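Local coordinates for protein putative isomerase YbhH (Escherichia coli, PDB 6OTV) that probably works as an isomerase of the PrpF family, although its substrate and the reaction it carries out have not been established, at residues A[302-310]-A[317-325]. Numbering follows the deposited sequence.
Sequences SVGYGNINI and LDVHLSNEG. With EDO (1,2-ethanediol), chain O.
Asp318 is gripped on one carboxylate oxygen by two asparagines of the facing strand. Asn307 ND2 gives a hydrogen bond to Asp318 OD1 at 2.9 Å, and Asn309 ND2 reaches the same Asp318 OD1 at 3.0 Å, the straighter of the two. The two amides approach from opposite faces of the carboxylate, each well out of its plane, which should hinder its rotation. In both asparagines CG lies anti to the backbone N (chi1 -177° in Asn307), bringing the amides round Asp318; short, neutral donors suit this solvent-facing side.

The other side is apolar. Ile308 CD1 packs on Leu321 CD1 at 3.6 Å, and Ile310, Leu317 and Val319 share this buried face, where branched aliphatic chains meet helix 279-290, strand 263-267 and strand 332-344. Backbone bonds pair the strands, Ile308 N to Val319 O at 2.8 Å among them. Gly306 has a positive phi (125°) and backbone angles at which a side chain would collide with the carbonyl O of Tyr305, a reason for glycine here, while its O accepts from Leu321 N at 2.9 Å. Tyr305 CD2, at the ring edge, meets Leu321 CB at 4.0 Å. Asn323 CB lies against Tyr305 CZ (3.9 Å); its OD1 accepts from Gly325 N in an Asx turn and is also hydrogen-bonded to Thr330 OG1, and ND2 bonds Asp327 O.

Strands 306-312 and 315-322 thus form an amphipathic antiparallel beta hairpin, set between strands 263-267 and 332-344 in a protein of the diaminopimelate epimerase-like clan.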
loop_
_atom_site.group_PDB
_atom_site.type_symbol
_atom_site.label_atom_id
_atom_site.label_comp_id
_atom_site.label_asym_id
_atom_site.label_seq_id
_atom_site.Cartn_x
_atom_site.Cartn_y
_atom_site.Cartn_z
ATOM N N SER A 302 -8.472 31.047 1.028
ATOM C CA SER A 302 -8.658 29.647 1.383
ATOM C C SER A 302 -9.260 28.872 0.216
ATOM O O SER A 302 -10.048 29.401 -0.573
ATOM C CB SER A 302 -9.555 29.527 2.613
ATOM O OG SER A 302 -10.838 30.067 2.356
ATOM N N VAL A 303 -8.880 27.600 0.113
ATOM C CA VAL A 303 -9.288 26.769 -1.015
ATOM C C VAL A 303 -10.143 25.599 -0.540
ATOM O O VAL A 303 -11.028 25.131 -1.267
ATOM C CB VAL A 303 -8.060 26.271 -1.800
ATOM C CG1 VAL A 303 -7.277 27.445 -2.364
ATOM C CG2 VAL A 303 -7.163 25.413 -0.912
ATOM N N GLY A 304 -9.890 25.124 0.680
ATOM C CA GLY A 304 -10.540 23.914 1.141
ATOM C C GLY A 304 -9.987 22.685 0.437
ATOM O O GLY A 304 -8.825 22.636 0.019
ATOM N N TYR A 305 -10.836 21.671 0.308
ATOM C CA TYR A 305 -10.498 20.467 -0.438
ATOM C C TYR A 305 -11.190 20.465 -1.798
ATOM O O TYR A 305 -12.195 21.145 -2.022
ATOM C CB TYR A 305 -10.876 19.204 0.345
ATOM C CG TYR A 305 -10.011 18.951 1.562
ATOM C CD1 TYR A 305 -10.517 19.122 2.846
ATOM C CD2 TYR A 305 -8.686 18.558 1.429
ATOM C CE1 TYR A 305 -9.722 18.899 3.969
ATOM C CE2 TYR A 305 -7.889 18.336 2.539
ATOM C CZ TYR A 305 -8.408 18.506 3.805
ATOM O OH TYR A 305 -7.601 18.280 4.899
ATOM N N GLY A 306 -10.624 19.682 -2.718
ATOM C CA GLY A 306 -11.118 19.592 -4.077
ATOM C C GLY A 306 -10.022 19.901 -5.081
ATOM O O GLY A 306 -8.863 19.514 -4.885
ATOM N N ASN A 307 -10.404 20.592 -6.153
ATOM C CA ASN A 307 -9.473 20.948 -7.214
ATOM C C ASN A 307 -8.689 22.197 -6.826
ATOM O O ASN A 307 -9.275 23.253 -6.563
ATOM C CB ASN A 307 -10.222 21.173 -8.521
ATOM C CG ASN A 307 -9.291 21.469 -9.675
ATOM O OD1 ASN A 307 -8.797 20.554 -10.332
ATOM N ND2 ASN A 307 -9.045 22.750 -9.931
ATOM N N ILE A 308 -7.366 22.085 -6.808
ATOM C CA ILE A 308 -6.477 23.188 -6.464
ATOM C C ILE A 308 -5.577 23.437 -7.665
ATOM O O ILE A 308 -4.749 22.588 -8.019
ATOM C CB ILE A 308 -5.657 22.891 -5.205
ATOM C CG1 ILE A 308 -6.597 22.637 -4.028
ATOM C CG2 ILE A 308 -4.714 24.035 -4.905
ATOM C CD1 ILE A 308 -5.890 22.434 -2.715
ATOM N N ASN A 309 -5.744 24.593 -8.298
ATOM C CA ASN A 309 -5.009 24.936 -9.510
ATOM C C ASN A 309 -3.755 25.723 -9.135
ATOM O O ASN A 309 -3.849 26.790 -8.514
ATOM C CB ASN A 309 -5.913 25.733 -10.450
ATOM C CG ASN A 309 -5.239 26.087 -11.754
ATOM O OD1 ASN A 309 -4.640 27.154 -11.886
ATOM N ND2 ASN A 309 -5.339 25.197 -12.734
ATOM N N ILE A 310 -2.587 25.190 -9.497
ATOM C CA ILE A 310 -1.290 25.789 -9.184
ATOM C C ILE A 310 -0.723 26.400 -10.458
ATOM O O ILE A 310 -0.471 25.686 -11.437
ATOM C CB ILE A 310 -0.299 24.763 -8.611
ATOM C CG1 ILE A 310 -0.965 23.856 -7.571
ATOM C CG2 ILE A 310 0.919 25.472 -8.025
ATOM C CD1 ILE A 310 -1.345 24.552 -6.303
ATOM N N LEU A 317 -1.481 23.726 -13.254
ATOM C CA LEU A 317 -1.627 22.301 -12.989
ATOM C C LEU A 317 -2.710 22.106 -11.940
ATOM O O LEU A 317 -2.714 22.795 -10.916
ATOM C CB LEU A 317 -0.297 21.698 -12.518
ATOM C CG LEU A 317 -0.121 20.179 -12.522
ATOM C CD1 LEU A 317 -0.397 19.608 -11.151
ATOM C CD2 LEU A 317 -1.010 19.516 -13.566
ATOM N N ASP A 318 -3.630 21.180 -12.204
ATOM C CA ASP A 318 -4.706 20.863 -11.273
ATOM C C ASP A 318 -4.285 19.719 -10.359
ATOM O O ASP A 318 -3.840 18.668 -10.832
ATOM C CB ASP A 318 -5.983 20.486 -12.026
ATOM C CG ASP A 318 -6.728 21.695 -12.563
ATOM O OD1 ASP A 318 -6.829 22.708 -11.838
ATOM O OD2 ASP A 318 -7.216 21.628 -13.712
ATOM N N VAL A 319 -4.419 19.928 -9.053
ATOM C CA VAL A 319 -4.184 18.891 -8.055
ATOM C C VAL A 319 -5.477 18.697 -7.279
ATOM O O VAL A 319 -6.032 19.661 -6.740
ATOM C CB VAL A 319 -3.034 19.248 -7.097
ATOM C CG1 VAL A 319 -2.784 18.098 -6.122
ATOM C CG2 VAL A 319 -1.769 19.586 -7.869
ATOM N N HIS A 320 -5.965 17.461 -7.244
ATOM C CA HIS A 320 -7.147 17.121 -6.465
ATOM C C HIS A 320 -6.704 16.613 -5.100
ATOM O O HIS A 320 -5.940 15.646 -5.009
ATOM C CB HIS A 320 -8.000 16.073 -7.178
ATOM C CG HIS A 320 -9.271 15.744 -6.457
ATOM N ND1 HIS A 320 -9.418 14.612 -5.684
ATOM C CD2 HIS A 320 -10.449 16.407 -6.380
ATOM C CE1 HIS A 320 -10.635 14.588 -5.169
ATOM N NE2 HIS A 320 -11.280 15.666 -5.576
ATOM N N LEU A 321 -7.170 17.273 -4.048
ATOM C CA LEU A 321 -6.887 16.879 -2.679
ATOM C C LEU A 321 -8.114 16.231 -2.049
ATOM O O LEU A 321 -9.253 16.461 -2.464
ATOM C CB LEU A 321 -6.447 18.083 -1.842
ATOM C CG LEU A 321 -5.027 18.592 -2.073
ATOM C CD1 LEU A 321 -4.644 19.566 -0.977
ATOM C CD2 LEU A 321 -4.047 17.435 -2.119
ATOM N N SER A 322 -7.862 15.418 -1.028
ATOM C CA SER A 322 -8.894 14.628 -0.373
ATOM C C SER A 322 -8.331 14.103 0.938
ATOM O O SER A 322 -7.139 13.802 1.036
ATOM C CB SER A 322 -9.355 13.470 -1.268
ATOM O OG SER A 322 -10.006 12.462 -0.517
ATOM N N ASN A 323 -9.197 13.995 1.944
ATOM C CA ASN A 323 -8.753 13.505 3.247
ATOM C C ASN A 323 -9.944 12.888 3.967
ATOM O O ASN A 323 -10.898 13.597 4.299
ATOM C CB ASN A 323 -8.136 14.636 4.064
ATOM C CG ASN A 323 -7.311 14.126 5.233
ATOM O OD1 ASN A 323 -7.504 13.006 5.706
ATOM N ND2 ASN A 323 -6.382 14.953 5.705
ATOM N N GLU A 324 -9.888 11.579 4.205
ATOM C CA GLU A 324 -10.908 10.890 4.985
ATOM C C GLU A 324 -10.564 10.803 6.464
ATOM O O GLU A 324 -11.390 10.323 7.247
ATOM C CB GLU A 324 -11.136 9.474 4.444
ATOM C CG GLU A 324 -11.792 9.426 3.077
ATOM C CD GLU A 324 -13.296 9.592 3.143
ATOM O OE1 GLU A 324 -13.841 9.691 4.264
ATOM O OE2 GLU A 324 -13.937 9.617 2.070
ATOM N N GLY A 325 -9.369 11.241 6.861
ATOM C CA GLY A 325 -8.963 11.244 8.244
ATOM C C GLY A 325 -8.960 12.637 8.844
ATOM O O GLY A 325 -9.530 13.587 8.302
HETATM C C1 EDO O . -7.832 8.876 2.882
HETATM O O1 EDO O . -7.515 10.015 3.691
HETATM C C2 EDO O . -7.799 9.237 1.399
HETATM O O2 EDO O . -8.874 10.133 1.091
#